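Local coordinates for putative adhesin (Bacteroides thetaiotaomicron, PDB 4QDG), which probably serves as a pilus-associated adhesin or anchor lipoprotein of the FimB/Mfa2 family at the outer membrane, at residues N151-V165 and R212-L226. Numbering follows the deposited sequence.
Sequences NNIRVVLQQMNGEPV and REVVVAYAELSTSRL. With MG (magnesium ion), chain D.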
loop_
_atom_site.group_PDB
_atom_site.type_symbol
_atom_site.label_atom_id
_atom_site.label_comp_id
_atom_site.label_asym_id
_atom_site.label_seq_id
_atom_site.Cartn_x
_atom_site.Cartn_y
_atom_site.Cartn_z
ATOM N N ASN A 151 0.700 1.358 2.216
ATOM C CA ASN A 151 0.001 2.461 2.850
ATOM C C ASN A 151 0.872 3.180 3.845
ATOM O O ASN A 151 1.758 2.587 4.452
ATOM C CB ASN A 151 -1.245 1.926 3.588
ATOM C CG ASN A 151 -2.299 1.391 2.674
ATOM O OD1 ASN A 151 -3.082 2.138 2.069
ATOM N ND2 ASN A 151 -2.284 0.098 2.492
ATOM N N ASN A 152 0.592 4.449 4.029
ATOM C CA ASN A 152 1.240 5.280 5.036
ATOM C C ASN A 152 0.138 5.837 5.907
ATOM O O ASN A 152 -0.830 6.378 5.385
ATOM C CB ASN A 152 2.122 6.405 4.434
ATOM C CG ASN A 152 2.960 7.081 5.505
ATOM O OD1 ASN A 152 3.931 6.516 5.984
ATOM N ND2 ASN A 152 2.519 8.237 6.007
ATOM N N ILE A 153 0.241 5.613 7.219
ATOM C CA ILE A 153 -0.744 6.077 8.194
ATOM C C ILE A 153 -0.024 7.009 9.185
ATOM O O ILE A 153 0.919 6.590 9.838
ATOM C CB ILE A 153 -1.466 4.881 8.899
ATOM C CG1 ILE A 153 -2.233 4.045 7.873
ATOM C CG2 ILE A 153 -2.445 5.375 9.985
ATOM C CD1 ILE A 153 -2.043 2.589 7.920
ATOM N N ARG A 154 -0.453 8.272 9.219
ATOM C CA ARG A 154 0.065 9.273 10.138
ATOM C C ARG A 154 -0.955 9.414 11.273
ATOM O O ARG A 154 -2.083 9.821 11.048
ATOM C CB ARG A 154 0.364 10.616 9.433
ATOM C CG ARG A 154 0.876 11.753 10.358
ATOM C CD ARG A 154 1.128 13.008 9.529
ATOM N NE ARG A 154 1.534 14.193 10.295
ATOM C CZ ARG A 154 2.792 14.583 10.511
ATOM N NH1 ARG A 154 3.811 13.837 10.091
ATOM N NH2 ARG A 154 3.042 15.712 11.166
ATOM N N VAL A 155 -0.542 9.032 12.495
ATOM C CA VAL A 155 -1.361 9.097 13.691
ATOM C C VAL A 155 -0.969 10.330 14.458
ATOM O O VAL A 155 0.200 10.495 14.779
ATOM C CB VAL A 155 -1.242 7.799 14.541
ATOM C CG1 VAL A 155 -2.145 7.871 15.766
ATOM C CG2 VAL A 155 -1.583 6.558 13.692
ATOM N N VAL A 156 -1.947 11.199 14.773
ATOM C CA VAL A 156 -1.709 12.429 15.513
ATOM C C VAL A 156 -2.478 12.417 16.847
ATOM O O VAL A 156 -3.637 12.015 16.892
ATOM C CB VAL A 156 -2.039 13.679 14.656
ATOM C CG1 VAL A 156 -1.968 14.974 15.475
ATOM C CG2 VAL A 156 -1.107 13.774 13.447
ATOM N N LEU A 157 -1.795 12.827 17.935
ATOM C CA LEU A 157 -2.385 12.995 19.262
ATOM C C LEU A 157 -2.385 14.474 19.550
ATOM O O LEU A 157 -1.340 15.111 19.477
ATOM C CB LEU A 157 -1.659 12.195 20.354
ATOM C CG LEU A 157 -1.382 10.710 20.108
ATOM C CD1 LEU A 157 -0.716 10.109 21.302
ATOM C CD2 LEU A 157 -2.676 9.946 19.781
ATOM N N GLN A 158 -3.587 15.047 19.756
ATOM C CA GLN A 158 -3.790 16.475 19.960
ATOM C C GLN A 158 -4.633 16.753 21.185
ATOM O O GLN A 158 -5.695 16.177 21.331
ATOM C CB GLN A 158 -4.478 17.059 18.727
ATOM C CG GLN A 158 -4.718 18.585 18.796
ATOM C CD GLN A 158 -4.986 19.192 17.444
ATOM O OE1 GLN A 158 -4.657 18.616 16.395
ATOM N NE2 GLN A 158 -5.542 20.394 17.444
ATOM N N GLN A 159 -4.192 17.652 22.055
ATOM C CA GLN A 159 -5.025 17.994 23.220
ATOM C C GLN A 159 -6.136 18.914 22.780
ATOM O O GLN A 159 -5.885 19.850 22.034
ATOM C CB GLN A 159 -4.216 18.628 24.341
ATOM C CG GLN A 159 -3.513 17.596 25.187
ATOM C CD GLN A 159 -3.340 18.092 26.585
ATOM O OE1 GLN A 159 -4.319 18.309 27.305
ATOM N NE2 GLN A 159 -2.090 18.287 26.988
HETATM N N MSE A 160 -7.368 18.611 23.201
HETATM C CA MSE A 160 -8.570 19.399 22.945
HETATM C C MSE A 160 -8.398 20.846 23.429
HETATM O O MSE A 160 -8.820 21.765 22.728
HETATM C CB MSE A 160 -9.756 18.756 23.647
HETATM C CG MSE A 160 -11.079 19.258 23.141
HETATM SE SE MSE A 160 -12.502 18.858 24.401
HETATM C CE MSE A 160 -12.131 20.256 25.697
ATOM N N ASN A 161 -7.768 21.047 24.610
ATOM C CA ASN A 161 -7.544 22.383 25.180
ATOM C C ASN A 161 -6.365 23.125 24.501
ATOM O O ASN A 161 -6.238 24.334 24.677
ATOM C CB ASN A 161 -7.341 22.330 26.708
ATOM C CG ASN A 161 -6.123 21.580 27.192
ATOM O OD1 ASN A 161 -5.252 21.159 26.428
ATOM N ND2 ASN A 161 -6.046 21.372 28.499
ATOM N N GLY A 162 -5.546 22.402 23.735
ATOM C CA GLY A 162 -4.412 22.998 23.036
ATOM C C GLY A 162 -3.060 22.900 23.732
ATOM O O GLY A 162 -2.043 23.355 23.179
ATOM N N GLU A 163 -3.021 22.294 24.932
ATOM C CA GLU A 163 -1.758 22.072 25.652
ATOM C C GLU A 163 -0.917 21.007 24.907
ATOM O O GLU A 163 -1.482 20.212 24.138
ATOM C CB GLU A 163 -1.992 21.685 27.131
ATOM C CG GLU A 163 -2.457 22.850 28.005
ATOM C CD GLU A 163 -1.666 24.144 27.885
ATOM O OE1 GLU A 163 -0.429 24.123 28.099
ATOM O OE2 GLU A 163 -2.291 25.181 27.563
ATOM N N PRO A 164 0.434 21.000 25.053
ATOM C CA PRO A 164 1.239 20.063 24.242
ATOM C C PRO A 164 1.022 18.567 24.539
ATOM O O PRO A 164 0.431 18.190 25.552
ATOM C CB PRO A 164 2.681 20.494 24.523
ATOM C CG PRO A 164 2.619 21.260 25.795
ATOM C CD PRO A 164 1.288 21.906 25.855
ATOM N N VAL A 165 1.413 17.723 23.567
ATOM C CA VAL A 165 1.416 16.262 23.658
ATOM C C VAL A 165 2.848 15.829 23.342
ATOM O O VAL A 165 3.376 16.186 22.291
ATOM C CB VAL A 165 0.364 15.507 22.811
ATOM C CG1 VAL A 165 0.465 14.001 23.057
ATOM C CG2 VAL A 165 -1.042 15.983 23.122
ATOM N N ARG A 212 -0.786 30.953 22.100
ATOM C CA ARG A 212 -0.041 29.760 22.483
ATOM C C ARG A 212 -0.010 28.759 21.330
ATOM O O ARG A 212 -1.052 28.473 20.737
ATOM C CB ARG A 212 -0.674 29.135 23.737
ATOM C CG ARG A 212 -0.247 29.788 25.060
ATOM C CD ARG A 212 1.062 29.233 25.600
ATOM N NE ARG A 212 1.163 27.773 25.449
ATOM C CZ ARG A 212 0.673 26.873 26.300
ATOM N NH1 ARG A 212 0.062 27.263 27.413
ATOM N NH2 ARG A 212 0.814 25.577 26.056
ATOM N N GLU A 213 1.180 28.234 21.003
ATOM C CA GLU A 213 1.310 27.241 19.936
ATOM C C GLU A 213 0.732 25.909 20.380
ATOM O O GLU A 213 0.942 25.494 21.516
ATOM C CB GLU A 213 2.774 27.074 19.542
ATOM C CG GLU A 213 3.013 26.348 18.234
ATOM C CD GLU A 213 4.466 26.251 17.817
ATOM O OE1 GLU A 213 5.298 27.051 18.305
ATOM O OE2 GLU A 213 4.765 25.396 16.955
ATOM N N VAL A 214 -0.028 25.252 19.482
ATOM C CA VAL A 214 -0.600 23.933 19.726
ATOM C C VAL A 214 0.404 22.921 19.178
ATOM O O VAL A 214 0.688 22.909 17.974
ATOM C CB VAL A 214 -2.025 23.750 19.118
ATOM C CG1 VAL A 214 -2.611 22.373 19.486
ATOM C CG2 VAL A 214 -2.948 24.879 19.561
ATOM N N VAL A 215 0.970 22.111 20.078
ATOM C CA VAL A 215 1.995 21.121 19.742
ATOM C C VAL A 215 1.376 19.744 19.892
ATOM O O VAL A 215 0.851 19.377 20.946
ATOM C CB VAL A 215 3.296 21.295 20.575
ATOM C CG1 VAL A 215 4.320 20.211 20.228
ATOM C CG2 VAL A 215 3.901 22.673 20.359
ATOM N N VAL A 216 1.407 19.006 18.792
ATOM C CA VAL A 216 0.824 17.682 18.729
ATOM C C VAL A 216 1.935 16.643 18.628
ATOM O O VAL A 216 3.060 16.962 18.245
ATOM C CB VAL A 216 -0.195 17.583 17.545
ATOM C CG1 VAL A 216 -1.242 18.680 17.623
ATOM C CG2 VAL A 216 0.491 17.610 16.195
ATOM N N ALA A 217 1.592 15.408 18.948
ATOM C CA ALA A 217 2.459 14.243 18.799
ATOM C C ALA A 217 2.075 13.555 17.499
ATOM O O ALA A 217 0.886 13.519 17.143
ATOM C CB ALA A 217 2.271 13.299 19.990
ATOM N N TYR A 218 3.044 12.998 16.787
ATOM C CA TYR A 218 2.721 12.261 15.565
ATOM C C TYR A 218 3.587 11.037 15.466
ATOM O O TYR A 218 4.688 11.025 16.011
ATOM C CB TYR A 218 2.857 13.131 14.285
ATOM C CG TYR A 218 4.283 13.347 13.831
ATOM C CD1 TYR A 218 4.917 12.431 12.993
ATOM C CD2 TYR A 218 4.996 14.470 14.228
ATOM C CE1 TYR A 218 6.245 12.607 12.598
ATOM C CE2 TYR A 218 6.328 14.658 13.840
ATOM C CZ TYR A 218 6.949 13.718 13.032
ATOM O OH TYR A 218 8.255 13.896 12.656
ATOM N N ALA A 219 3.085 10.025 14.749
ATOM C CA ALA A 219 3.754 8.794 14.378
ATOM C C ALA A 219 3.346 8.405 12.943
ATOM O O ALA A 219 2.163 8.401 12.605
ATOM C CB ALA A 219 3.404 7.677 15.335
ATOM N N GLU A 220 4.336 8.097 12.105
ATOM C CA GLU A 220 4.109 7.647 10.747
ATOM C C GLU A 220 4.371 6.148 10.688
ATOM O O GLU A 220 5.458 5.705 11.062
ATOM C CB GLU A 220 4.987 8.407 9.772
ATOM C CG GLU A 220 4.822 9.916 9.869
ATOM C CD GLU A 220 4.321 10.625 8.626
ATOM O OE1 GLU A 220 3.769 9.961 7.723
ATOM O OE2 GLU A 220 4.497 11.858 8.558
ATOM N N LEU A 221 3.375 5.365 10.255
ATOM C CA LEU A 221 3.512 3.914 10.144
ATOM C C LEU A 221 3.273 3.508 8.689
ATOM O O LEU A 221 2.375 4.027 8.038
ATOM C CB LEU A 221 2.518 3.200 11.089
ATOM C CG LEU A 221 2.695 3.416 12.570
ATOM C CD1 LEU A 221 1.571 4.283 13.104
ATOM C CD2 LEU A 221 2.741 2.084 13.278
ATOM N N SER A 222 4.100 2.617 8.177
ATOM C CA SER A 222 4.098 2.165 6.792
ATOM C C SER A 222 3.711 0.674 6.777
ATOM O O SER A 222 4.342 -0.125 7.449
ATOM C CB SER A 222 5.485 2.416 6.186
ATOM O OG SER A 222 5.595 1.913 4.873
ATOM N N THR A 223 2.619 0.322 6.092
ATOM C CA THR A 223 2.111 -1.056 6.145
ATOM C C THR A 223 1.873 -1.637 4.761
ATOM O O THR A 223 1.896 -0.928 3.751
ATOM C CB THR A 223 0.763 -1.112 6.940
ATOM O OG1 THR A 223 -0.303 -0.601 6.133
ATOM C CG2 THR A 223 0.800 -0.365 8.311
ATOM N N SER A 224 1.562 -2.927 4.738
ATOM C CA SER A 224 1.199 -3.629 3.518
ATOM C C SER A 224 -0.330 -3.376 3.269
ATOM O O SER A 224 -0.901 -2.430 3.828
ATOM C CB SER A 224 1.565 -5.109 3.644
ATOM O OG SER A 224 1.258 -5.864 2.492
ATOM N N ARG A 225 -0.974 -4.196 2.431
ATOM C CA ARG A 225 -2.359 -3.988 1.998
ATOM C C ARG A 225 -3.412 -4.032 3.130
ATOM O O ARG A 225 -3.429 -4.932 3.985
ATOM C CB ARG A 225 -2.727 -4.983 0.889
ATOM C CG ARG A 225 -3.924 -4.569 0.077
ATOM C CD ARG A 225 -4.296 -5.580 -0.968
ATOM N NE ARG A 225 -5.490 -5.167 -1.716
ATOM C CZ ARG A 225 -6.115 -5.934 -2.604
ATOM N NH1 ARG A 225 -5.690 -7.170 -2.840
ATOM N NH2 ARG A 225 -7.187 -5.483 -3.241
ATOM N N LEU A 226 -4.295 -3.032 3.099
ATOM C CA LEU A 226 -5.447 -2.904 3.991
ATOM C C LEU A 226 -6.655 -3.546 3.300
ATOM O O LEU A 226 -7.049 -3.112 2.212
ATOM C CB LEU A 226 -5.719 -1.439 4.309
ATOM C CG LEU A 226 -4.638 -0.705 5.112
ATOM C CD1 LEU A 226 -4.973 0.812 5.205
ATOM C CD2 LEU A 226 -4.451 -1.372 6.502
HETATM MG MG MG D . -4.411 1.832 0.187
HETATM O O HOH W 1 -4.370 -0.975 0.850
HETATM O O HOH W 2 -1.822 19.311 21.382
HETATM O O HOH W 3 0.789 23.080 22.791
HETATM O O HOH W 4 -2.760 1.385 -1.127
#
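In the conformer described, the guanidinium of Arg154 lies almost flat over one face of the Tyr218 ring, planes 18° apart and Arg154 CZ 4.2 Å from the centroid of the Tyr218 ring, a cation-pi stack displaced toward the rim. At its edge, Arg154 NH1 makes a salt bridge with Glu220 OE2 (2.6 Å), meeting that oxygen from above the carboxylate plane. Glu220 OE1 accepts from Asn152 ND2 at 2.7 Å, which would restrain the carboxylate's rotation. Arginine suits its place because a planar cation can stack on the ring while an edge N-H bonds the carboxylate; its extended chain, CG anti to the backbone N (chi1 178°), passes across Glu220. These residues share one face of an antiparallel ladder between strands 140-159 and 213-223, in a family of the transthyretin clan. The alternate residues, among them Ile153 and Leu221, face the other way, where Val155 CG2 meets Leu221 CD1 at 3.9 Å and strand 170-176 packs against Ile153 and Ala219. At one end Asn151 divides its amide: OD1 binds magnesium (2.3 Å), alongside the Leu273 and Glu276 carbonyls, and accepts from Trp279 NE1, while ND2 donates to Ser224 O. At the other, opposite charges form a salt bridge, Arg212 gripping Glu163 OE1 end-on, NH2 closer (2.8 Å) than NH1.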